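Local coordinates for protein CAIP (Helicobacter cinaedi, PDB 5LBH) that belongs to the Dps-like mini-ferritins, probably oxidising and storing iron, and promotes the differentiation of macrophages into foam cells, at residues A[17-20]-A[21-25]; A[35-38]-A[39-43]. All blocks are in the same frame, centred on the assembly; numbering follows the deposited sequence.

Contact 1: residues A[17-20]-A[21-25]; sequences VFYV and KVHNF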
ATOM      1  N   VAL A  17       7.914  35.013   5.345  1.00 36.02           N
ATOM      2  CA  VAL A  17       8.932  35.350   6.338  1.00 33.00           C
ATOM      3  C   VAL A  17       8.973  34.302   7.443  1.00 32.34           C
ATOM      4  O   VAL A  17      10.046  33.871   7.864  1.00 30.88           O
ATOM      5  CB  VAL A  17       8.689  36.768   6.884  1.00 38.78           C
ATOM      6  CG1 VAL A  17       9.610  37.064   8.071  1.00 37.38           C
ATOM      7  CG2 VAL A  17       8.892  37.796   5.755  1.00 32.73           C
ATOM      8  N   PHE A  18       7.804  33.861   7.917  1.00 38.40           N
ATOM      9  CA  PHE A  18       7.755  32.832   8.952  1.00 32.20           C
ATOM     10  C   PHE A  18       8.356  31.529   8.443  1.00 35.68           C
ATOM     11  O   PHE A  18       9.051  30.813   9.186  1.00 31.43           O
ATOM     12  CB  PHE A  18       6.307  32.620   9.392  1.00 26.17           C
ATOM     13  CG  PHE A  18       6.166  31.793  10.630  1.00 30.16           C
ATOM     14  CD1 PHE A  18       5.506  30.571  10.604  1.00 30.83           C
ATOM     15  CD2 PHE A  18       6.690  32.242  11.836  1.00 31.16           C
ATOM     16  CE1 PHE A  18       5.378  29.808  11.764  1.00 27.31           C
ATOM     17  CE2 PHE A  18       6.567  31.481  12.995  1.00 31.38           C
ATOM     18  CZ  PHE A  18       5.910  30.264  12.961  1.00 24.39           C
ATOM     19  N   TYR A  19       8.114  31.222   7.165  1.00 28.99           N
ATOM     20  CA  TYR A  19       8.683  30.030   6.553  1.00 28.26           C
ATOM     21  C   TYR A  19      10.198  29.979   6.738  1.00 31.93           C
ATOM     22  O   TYR A  19      10.754  28.945   7.135  1.00 34.12           O
ATOM     23  CB  TYR A  19       8.294  30.011   5.075  1.00 26.80           C
ATOM     24  CG  TYR A  19       8.878  28.899   4.256  1.00 28.30           C
ATOM     25  CD1 TYR A  19       9.913  29.149   3.364  1.00 25.19           C
ATOM     26  CD2 TYR A  19       8.364  27.599   4.329  1.00 32.57           C
ATOM     27  CE1 TYR A  19      10.438  28.155   2.600  1.00 31.59           C
ATOM     28  CE2 TYR A  19       8.896  26.578   3.555  1.00 30.26           C
ATOM     29  CZ  TYR A  19       9.936  26.867   2.697  1.00 34.16           C
ATOM     30  OH  TYR A  19      10.487  25.888   1.914  1.00 31.61           O
ATOM     31  N   VAL A  20      10.880  31.099   6.488  1.00 30.44           N
ATOM     32  CA  VAL A  20      12.333  31.120   6.620  1.00 34.49           C
ATOM     33  C   VAL A  20      12.744  31.163   8.088  1.00 31.95           C
ATOM     34  O   VAL A  20      13.698  30.490   8.488  1.00 28.36           O
ATOM     35  CB  VAL A  20      12.937  32.289   5.814  1.00 35.69           C
ATOM     36  CG1 VAL A  20      14.398  32.463   6.148  1.00 28.97           C
ATOM     37  CG2 VAL A  20      12.806  32.022   4.318  1.00 33.03           C
ATOM     38  N   LYS A  21      12.037  31.935   8.913  1.00 27.24           N
ATOM     39  CA  LYS A  21      12.359  31.955  10.336  1.00 30.20           C
ATOM     40  C   LYS A  21      12.310  30.552  10.946  1.00 32.89           C
ATOM     41  O   LYS A  21      13.155  30.194  11.780  1.00 32.27           O
ATOM     42  CB  LYS A  21      11.403  32.866  11.095  1.00 29.60           C
ATOM     43  CG  LYS A  21      11.744  32.932  12.557  1.00 31.01           C
ATOM     44  CD  LYS A  21      10.726  33.694  13.359  1.00 35.79           C
ATOM     45  CE  LYS A  21      10.759  35.177  13.147  1.00 37.30           C
ATOM     46  NZ  LYS A  21       9.776  35.857  14.082  1.00 35.75           N
ATOM     47  N   VAL A  22      11.324  29.747  10.551  1.00 28.77           N
ATOM     48  CA  VAL A  22      11.203  28.415  11.130  1.00 29.45           C
ATOM     49  C   VAL A  22      12.321  27.483  10.637  1.00 31.70           C
ATOM     50  O   VAL A  22      12.774  26.616  11.388  1.00 30.15           O
ATOM     51  CB  VAL A  22       9.784  27.865  10.859  1.00 29.40           C
ATOM     52  CG1 VAL A  22       9.640  26.410  11.319  1.00 26.82           C
ATOM     53  CG2 VAL A  22       8.752  28.742  11.537  1.00 27.17           C
ATOM     54  N   HIS A  23      12.820  27.658   9.402  1.00 26.85           N
ATOM     55  CA  HIS A  23      14.013  26.909   8.994  1.00 32.13           C
ATOM     56  C   HIS A  23      15.186  27.218   9.930  1.00 33.33           C
ATOM     57  O   HIS A  23      15.961  26.330  10.304  1.00 30.74           O
ATOM     58  CB  HIS A  23      14.382  27.251   7.547  1.00 28.87           C
ATOM     59  CG  HIS A  23      13.653  26.440   6.518  1.00 39.17           C
ATOM     60  ND1 HIS A  23      12.408  26.796   6.037  1.00 40.10           N
ATOM     61  CD2 HIS A  23      14.017  25.331   5.828  1.00 35.74           C
ATOM     62  CE1 HIS A  23      12.021  25.923   5.122  1.00 31.11           C
ATOM     63  NE2 HIS A  23      12.980  25.029   4.975  1.00 37.07           N
ATOM     64  N   ASN A  24      15.303  28.475  10.349  1.00 29.65           N
ATOM     65  CA  ASN A  24      16.345  28.868  11.284  1.00 29.83           C
ATOM     66  C   ASN A  24      16.172  28.166  12.636  1.00 33.13           C
ATOM     67  O   ASN A  24      17.134  27.611  13.180  1.00 32.56           O
ATOM     68  CB  ASN A  24      16.325  30.395  11.388  1.00 34.68           C
ATOM     69  CG  ASN A  24      17.319  30.947  12.364  1.00 30.66           C
ATOM     70  OD1 ASN A  24      18.214  30.257  12.825  1.00 30.20           O
ATOM     71  ND2 ASN A  24      17.191  32.240  12.645  1.00 35.22           N
ATOM     72  N   PHE A  25      14.951  28.145  13.184  1.00 31.45           N
ATOM     73  CA  PHE A  25      14.708  27.342  14.389  1.00 34.68           C
ATOM     74  C   PHE A  25      15.044  25.872  14.153  1.00 37.21           C
ATOM     75  O   PHE A  25      15.621  25.198  15.019  1.00 36.50           O
ATOM     76  CB  PHE A  25      13.246  27.463  14.830  1.00 33.08           C
ATOM     77  CG  PHE A  25      12.835  28.852  15.218  1.00 33.04           C
ATOM     78  CD1 PHE A  25      13.773  29.767  15.669  1.00 30.83           C
ATOM     79  CD2 PHE A  25      11.509  29.239  15.138  1.00 28.30           C
ATOM     80  CE1 PHE A  25      13.393  31.049  16.030  1.00 30.77           C
ATOM     81  CE2 PHE A  25      11.116  30.513  15.505  1.00 36.34           C
ATOM     82  CZ  PHE A  25      12.062  31.426  15.952  1.00 35.81           C
TER
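Val17 O accepts the backbone N of Lys21 at 3.0 Å, an i to i+4 step of helix 4-28. The lysine side chain leads away from this bond, and its NZ forms a salt bridge with Asp99. Phe18 O takes Val22 N at 2.9 Å, while the two side chains meet on the flank of the helix: Val22 CG2 stands over the centre of the phenyl face, 3.6 Å from the centroid of the Phe18 ring, in a CH-pi contact. Tyr19 O is held twice by His23: ND1 gives a nearly straight bond (2.9 Å, 171°), lying in the imidazole plane but reaching the carbonyl from above its plane, and His23 N adds a weak second one. With CG beside its own backbone N (chi1 -85°), His23 folds back along the helix, and its CE1 edge meets the phenol face of Tyr19 in a T-shaped stack, centroids 4.7 Å apart. Val20 O closes the series with Asn24 N. The His23 side chain is about 6 Å from a bound iron. Helix 34-61 covers Phe18 and Val22, and its Tyr45 stacks on His23; a second subunit brings Tyr19 and Phe52 to the Tyr19 and His23 rings, and Asp53 of its iron site beside His23.

Contact 2: residues A[35-38]-A[39-43]; sequences HPTH and KATQE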
ATOM      1  N   HIS A  35      15.918  16.624  18.978  1.00 44.66           N
ATOM      2  CA  HIS A  35      15.337  15.941  17.831  1.00 47.56           C
ATOM      3  C   HIS A  35      13.832  16.145  17.653  1.00 48.49           C
ATOM      4  O   HIS A  35      13.384  16.365  16.515  1.00 42.05           O
ATOM      5  CB  HIS A  35      15.627  14.448  17.864  1.00 46.86           C
ATOM      6  CG  HIS A  35      15.286  13.777  16.570  1.00 65.05           C
ATOM      7  ND1 HIS A  35      14.300  12.805  16.456  1.00 72.06           N
ATOM      8  CD2 HIS A  35      15.737  14.014  15.315  1.00 65.99           C
ATOM      9  CE1 HIS A  35      14.198  12.439  15.191  1.00 73.75           C
ATOM     10  NE2 HIS A  35      15.057  13.158  14.482  1.00 82.12           N
ATOM     11  N   PRO A  36      13.004  16.040  18.702  1.00 46.11           N
ATOM     12  CA  PRO A  36      11.595  16.416  18.513  1.00 42.24           C
ATOM     13  C   PRO A  36      11.434  17.834  17.983  1.00 44.92           C
ATOM     14  O   PRO A  36      10.617  18.083  17.082  1.00 39.13           O
ATOM     15  CB  PRO A  36      10.987  16.241  19.914  1.00 38.89           C
ATOM     16  CG  PRO A  36      12.102  16.077  20.822  1.00 37.86           C
ATOM     17  CD  PRO A  36      13.259  15.557  20.069  1.00 40.51           C
ATOM     18  N   THR A  37      12.251  18.766  18.468  1.00 43.89           N
ATOM     19  CA  THR A  37      12.103  20.142  18.017  1.00 43.59           C
ATOM     20  C   THR A  37      12.530  20.291  16.561  1.00 37.58           C
ATOM     21  O   THR A  37      11.877  20.992  15.783  1.00 37.17           O
ATOM     22  CB  THR A  37      12.909  21.052  18.934  1.00 42.36           C
ATOM     23  OG1 THR A  37      12.242  21.116  20.201  1.00 42.86           O
ATOM     24  CG2 THR A  37      12.980  22.460  18.348  1.00 43.34           C
ATOM     25  N   HIS A  38      13.599  19.606  16.167  1.00 35.47           N
ATOM     26  CA  HIS A  38      14.022  19.628  14.771  1.00 38.89           C
ATOM     27  C   HIS A  38      12.893  19.157  13.856  1.00 40.67           C
ATOM     28  O   HIS A  38      12.632  19.762  12.809  1.00 36.32           O
ATOM     29  CB  HIS A  38      15.282  18.767  14.639  1.00 37.55           C
ATOM     30  CG  HIS A  38      15.929  18.779  13.286  1.00 40.97           C
ATOM     31  ND1 HIS A  38      16.591  19.879  12.781  1.00 39.14           N
ATOM     32  CD2 HIS A  38      16.106  17.787  12.379  1.00 39.48           C
ATOM     33  CE1 HIS A  38      17.115  19.577  11.604  1.00 40.73           C
ATOM     34  NE2 HIS A  38      16.830  18.314  11.334  1.00 43.57           N
ATOM     35  N   LYS A  39      12.157  18.129  14.279  1.00 45.55           N
ATOM     36  CA  LYS A  39      11.084  17.570  13.463  1.00 44.50           C
ATOM     37  C   LYS A  39       9.805  18.416  13.514  1.00 41.76           C
ATOM     38  O   LYS A  39       9.154  18.618  12.482  1.00 42.15           O
ATOM     39  CB  LYS A  39      10.815  16.135  13.906  1.00 41.65           C
ATOM     40  CG  LYS A  39       9.850  15.389  13.019  1.00 55.44           C
ATOM     41  CD  LYS A  39       8.532  15.152  13.728  1.00 55.65           C
ATOM     42  CE  LYS A  39       7.644  14.249  12.903  1.00 62.76           C
ATOM     43  NZ  LYS A  39       6.358  13.943  13.598  1.00 72.04           N
ATOM     44  N   ALA A  40       9.418  18.922  14.685  1.00 39.79           N
ATOM     45  CA  ALA A  40       8.223  19.761  14.743  1.00 37.86           C
ATOM     46  C   ALA A  40       8.387  21.000  13.869  1.00 42.45           C
ATOM     47  O   ALA A  40       7.483  21.354  13.105  1.00 45.81           O
ATOM     48  CB  ALA A  40       7.898  20.149  16.182  1.00 26.36           C
ATOM     49  N   THR A  41       9.539  21.671  13.959  1.00 37.56           N
ATOM     50  CA  THR A  41       9.761  22.833  13.106  1.00 38.71           C
ATOM     51  C   THR A  41       9.687  22.454  11.626  1.00 37.53           C
ATOM     52  O   THR A  41       9.274  23.270  10.790  1.00 35.42           O
ATOM     53  CB  THR A  41      11.113  23.490  13.411  1.00 34.03           C
ATOM     54  OG1 THR A  41      12.153  22.522  13.290  1.00 39.96           O
ATOM     55  CG2 THR A  41      11.131  24.067  14.812  1.00 33.89           C
ATOM     56  N   GLN A  42      10.093  21.233  11.269  1.00 37.69           N
ATOM     57  CA  GLN A  42      10.014  20.878   9.857  1.00 43.01           C
ATOM     58  C   GLN A  42       8.557  20.726   9.418  1.00 41.02           C
ATOM     59  O   GLN A  42       8.173  21.171   8.331  1.00 41.84           O
ATOM     60  CB  GLN A  42      10.773  19.596   9.563  1.00 39.28           C
ATOM     61  CG  GLN A  42      10.693  19.284   8.081  1.00 48.46           C
ATOM     62  CD  GLN A  42      11.133  17.892   7.715  1.00 50.57           C
ATOM     63  OE1 GLN A  42      10.303  17.001   7.573  1.00 59.03           O
ATOM     64  NE2 GLN A  42      12.447  17.681   7.598  1.00 48.15           N
ATOM     65  N   GLU A  43       7.731  20.120  10.265  1.00 35.06           N
ATOM     66  CA  GLU A  43       6.305  20.036   9.981  1.00 40.98           C
ATOM     67  C   GLU A  43       5.660  21.416   9.878  1.00 36.53           C
ATOM     68  O   GLU A  43       4.770  21.632   9.046  1.00 37.57           O
ATOM     69  CB  GLU A  43       5.622  19.205  11.063  1.00 40.63           C
ATOM     70  CG  GLU A  43       6.058  17.767  11.047  1.00 43.11           C
ATOM     71  CD  GLU A  43       5.396  16.969  12.143  1.00 58.89           C
ATOM     72  OE1 GLU A  43       5.179  15.750  11.942  1.00 62.87           O
ATOM     73  OE2 GLU A  43       5.090  17.564  13.206  1.00 55.37           O
TER
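The opening turns of helix 34-61 hold this contact, beside an iron site of the Dps-like fold, and here Thr41 folds back on Thr37. Thr41 N bonds to Thr37 O at 3.0 Å. The hydroxyl OG1 of Thr41 lies 2.9 Å from that same Thr37 O, held over the preceding turn by a chi1 of 55° that sets it between its own backbone N and carbonyl carbon. Thr41 OG1 is also hydrogen-bonded to His26 ND1. One and two residues earlier come two more backbone hydrogen bonds, Ala40 N to Pro36 O at 2.8 Å and Lys39 N to His35 O at 3.1 Å. On the outer flank the Lys39 chain bends at chi2, and NZ meets Glu43 OE1 at 2.7 Å in a salt bridge, coming from above the carboxylate plane. The side chain of His38 is about 4 Å from a bound iron. It lies at the subunit interface, packing on Glu57 of a second subunit and Met139 of a third, while its ring stacks on His26, whose carbonyl holds ND1. Helix 4-28 thus covers the His38 and Thr41 side, through His26, Val22 and Phe25.

Contact 1 comes first along the chain, late in helix 4-28, and contact 2 follows at the start of helix 34-61, after the short strand 29-30. The two helices pack side by side in the four-helix bundle of the ferritin-like domain, and the centres of the contacts are 12 Å apart. They touch directly: Val22 CG1 reaches Thr41 O at 3.2 Å, and Phe25 CB packs on Thr41 CG2. Each also places a histidine, His23 and His38, near bound iron at the subunit interface; Asp53 and Glu57 make up the iron site seen in this crystal. This is consistent with the intersubunit ferroxidase centres of Dps proteins.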